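Extracellular solute-binding protein, family 7 (Colwellia psychrerythraea, PDB 4PET) probably serves as the periplasmic solute-binding component of a TRAP transport system, holding pyruvate together with a calcium ion. Local coordinates at residues A[121-126]-A[329-334]. Residues are numbered along the deposited sequence; the frame is centred on the assembly and turned at random.
Sequences HAWFYY and LKSLND
One face of the Trp123 indole is covered by methyl CD2 of Leu332, while its pyrrole edge, on the NE1 side, faces the hydroxyl of Ser331. Within segment 121-126, the Phe124 ring takes Trp123 CZ3 over one face, 3.7 Å above its plane and toward the rim. The leucine methyl sits almost over the middle of the six-membered ring: Leu332 CD2 lies 3.5 Å from the centroid of that ring in Trp123, 13° off the normal, a CH-pi contact in which weakly polarised C-H bonds meet the electron-rich benzo half of the indole. Leucine suits the place because, although its CB leaves the helix obliquely to segment 121-126, the branch ending in CD2 bends back over the indole. At the edge, Trp123 NE1 donates a hydrogen bond to Ser331 OG over 3.1 Å; the bond is nearly straight at 173°, and the oxygen lies in the ring plane, where the N-H points. Tryptophan thus combines a broad apolar face for the methyl with an in-plane donor for the serine oxygen. Its CB points toward helix 323-353, and with CG anti to the backbone N (chi1 175°) the indole continues that way. Serine offers a small acceptor one residue before the leucine, so a single turn supplies both partners. This is helix-helix packing, joining helix 117-126 to the long C-terminal helix 323-353; the side chain of Leu332 is about 11 Å from that of pyruvate-binding Tyr96, so it is no ligand contact. Tyr335 meets the indole edge-to-face, and Phe108 and Met115 also pack on it. Chemically, the buried indole has its one polar hydrogen satisfied, and bond and methyl together probably restrain the direction and tilt of its plane.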
loop_
_atom_site.group_PDB
_atom_site.type_symbol
_atom_site.label_atom_id
_atom_site.label_comp_id
_atom_site.label_asym_id
_atom_site.label_seq_id
_atom_site.Cartn_x
_atom_site.Cartn_y
_atom_site.Cartn_z
ATOM N N HIS A 121 4.317 2.615 -5.394
ATOM C CA HIS A 121 4.365 1.182 -5.607
ATOM C C HIS A 121 3.875 0.795 -7.015
ATOM O O HIS A 121 4.462 -0.054 -7.659
ATOM C CB HIS A 121 3.561 0.477 -4.524
ATOM C CG HIS A 121 4.200 0.566 -3.174
ATOM N ND1 HIS A 121 3.502 0.380 -1.999
ATOM C CD2 HIS A 121 5.485 0.802 -2.818
ATOM C CE1 HIS A 121 4.330 0.504 -0.978
ATOM N NE2 HIS A 121 5.539 0.763 -1.448
ATOM N N ALA A 122 2.822 1.453 -7.484
ATOM C CA ALA A 122 2.346 1.289 -8.837
ATOM C C ALA A 122 3.463 1.648 -9.798
ATOM O O ALA A 122 3.707 0.947 -10.813
ATOM C CB ALA A 122 1.142 2.189 -9.077
ATOM N N TRP A 123 4.119 2.754 -9.504
ATOM C CA TRP A 123 5.180 3.231 -10.372
ATOM C C TRP A 123 6.316 2.215 -10.438
ATOM O O TRP A 123 6.758 1.884 -11.548
ATOM C CB TRP A 123 5.719 4.592 -9.927
ATOM C CG TRP A 123 6.898 5.037 -10.750
ATOM C CD1 TRP A 123 6.865 5.503 -12.021
ATOM C CD2 TRP A 123 8.293 5.039 -10.359
ATOM N NE1 TRP A 123 8.143 5.778 -12.466
ATOM C CE2 TRP A 123 9.035 5.507 -11.462
ATOM C CE3 TRP A 123 8.972 4.689 -9.197
ATOM C CZ2 TRP A 123 10.425 5.661 -11.423
ATOM C CZ3 TRP A 123 10.360 4.814 -9.164
ATOM C CH2 TRP A 123 11.073 5.302 -10.267
ATOM N N PHE A 124 6.749 1.696 -9.278
ATOM C CA PHE A 124 7.842 0.710 -9.203
ATOM C C PHE A 124 7.547 -0.576 -9.956
ATOM O O PHE A 124 8.310 -0.989 -10.793
ATOM C CB PHE A 124 8.198 0.296 -7.764
ATOM C CG PHE A 124 9.252 1.132 -7.135
ATOM C CD1 PHE A 124 10.551 1.159 -7.650
ATOM C CD2 PHE A 124 8.950 1.924 -6.024
ATOM C CE1 PHE A 124 11.529 1.966 -7.073
ATOM C CE2 PHE A 124 9.937 2.720 -5.425
ATOM C CZ PHE A 124 11.221 2.742 -5.946
ATOM N N TYR A 125 6.432 -1.205 -9.618
ATOM C CA TYR A 125 6.115 -2.524 -10.086
ATOM C C TYR A 125 5.409 -2.601 -11.453
ATOM O O TYR A 125 5.445 -3.636 -12.107
ATOM C CB TYR A 125 5.285 -3.190 -8.983
ATOM C CG TYR A 125 6.121 -3.534 -7.773
ATOM C CD1 TYR A 125 7.223 -4.379 -7.902
ATOM C CD2 TYR A 125 5.829 -3.028 -6.508
ATOM C CE1 TYR A 125 8.009 -4.721 -6.808
ATOM C CE2 TYR A 125 6.635 -3.369 -5.384
ATOM C CZ TYR A 125 7.715 -4.222 -5.562
ATOM O OH TYR A 125 8.510 -4.619 -4.507
ATOM N N TYR A 126 4.792 -1.509 -11.889
ATOM C CA TYR A 126 4.026 -1.500 -13.112
ATOM C C TYR A 126 4.304 -0.301 -14.009
ATOM O O TYR A 126 3.922 -0.306 -15.158
ATOM C CB TYR A 126 2.507 -1.592 -12.801
ATOM C CG TYR A 126 2.148 -2.916 -12.188
ATOM C CD1 TYR A 126 1.923 -4.033 -12.990
ATOM C CD2 TYR A 126 2.121 -3.079 -10.808
ATOM C CE1 TYR A 126 1.627 -5.268 -12.439
ATOM C CE2 TYR A 126 1.817 -4.314 -10.245
ATOM C CZ TYR A 126 1.584 -5.397 -11.065
ATOM O OH TYR A 126 1.326 -6.623 -10.527
ATOM N N LEU A 329 13.385 11.483 -14.290
ATOM C CA LEU A 329 12.454 12.539 -13.882
ATOM C C LEU A 329 11.218 12.645 -14.799
ATOM O O LEU A 329 10.132 12.987 -14.338
ATOM C CB LEU A 329 13.131 13.884 -13.781
ATOM C CG LEU A 329 14.229 13.934 -12.720
ATOM C CD1 LEU A 329 14.860 15.286 -12.746
ATOM C CD2 LEU A 329 13.684 13.599 -11.304
ATOM N N LYS A 330 11.373 12.370 -16.087
ATOM C CA LYS A 330 10.221 12.363 -16.975
ATOM C C LYS A 330 9.262 11.235 -16.633
ATOM O O LYS A 330 8.041 11.401 -16.694
ATOM C CB LYS A 330 10.644 12.213 -18.433
ATOM C CG LYS A 330 9.445 12.085 -19.387
ATOM C CD LYS A 330 9.886 11.744 -20.793
ATOM C CE LYS A 330 9.011 12.392 -21.854
ATOM N NZ LYS A 330 7.555 12.320 -21.555
ATOM N N SER A 331 9.808 10.067 -16.353
ATOM C CA SER A 331 8.968 8.940 -15.976
ATOM C C SER A 331 8.217 9.252 -14.690
ATOM O O SER A 331 7.026 8.970 -14.589
ATOM C CB SER A 331 9.795 7.663 -15.806
ATOM O OG SER A 331 8.981 6.623 -15.303
ATOM N N LEU A 332 8.906 9.828 -13.708
ATOM C CA LEU A 332 8.274 10.160 -12.432
ATOM C C LEU A 332 7.212 11.226 -12.595
ATOM O O LEU A 332 6.154 11.142 -11.977
ATOM C CB LEU A 332 9.285 10.634 -11.403
ATOM C CG LEU A 332 10.168 9.564 -10.790
ATOM C CD1 LEU A 332 11.280 10.233 -10.015
ATOM C CD2 LEU A 332 9.355 8.608 -9.877
ATOM N N ASN A 333 7.508 12.225 -13.424
ATOM C CA ASN A 333 6.631 13.366 -13.605
ATOM C C ASN A 333 5.351 12.954 -14.381
ATOM O O ASN A 333 4.228 13.221 -13.949
ATOM C CB ASN A 333 7.406 14.509 -14.292
ATOM C CG ASN A 333 6.541 15.728 -14.561
ATOM O OD1 ASN A 333 6.264 16.076 -15.717
ATOM N ND2 ASN A 333 6.117 16.390 -13.493
ATOM N N ASP A 334 5.532 12.255 -15.493
ATOM C CA ASP A 334 4.394 11.784 -16.282
ATOM C C ASP A 334 3.588 10.782 -15.483
ATOM O O ASP A 334 2.373 10.825 -15.520
ATOM C CB ASP A 334 4.851 11.069 -17.540
ATOM C CG ASP A 334 5.523 11.982 -18.519
ATOM O OD1 ASP A 334 5.507 13.213 -18.270
ATOM O OD2 ASP A 334 6.065 11.445 -19.517
#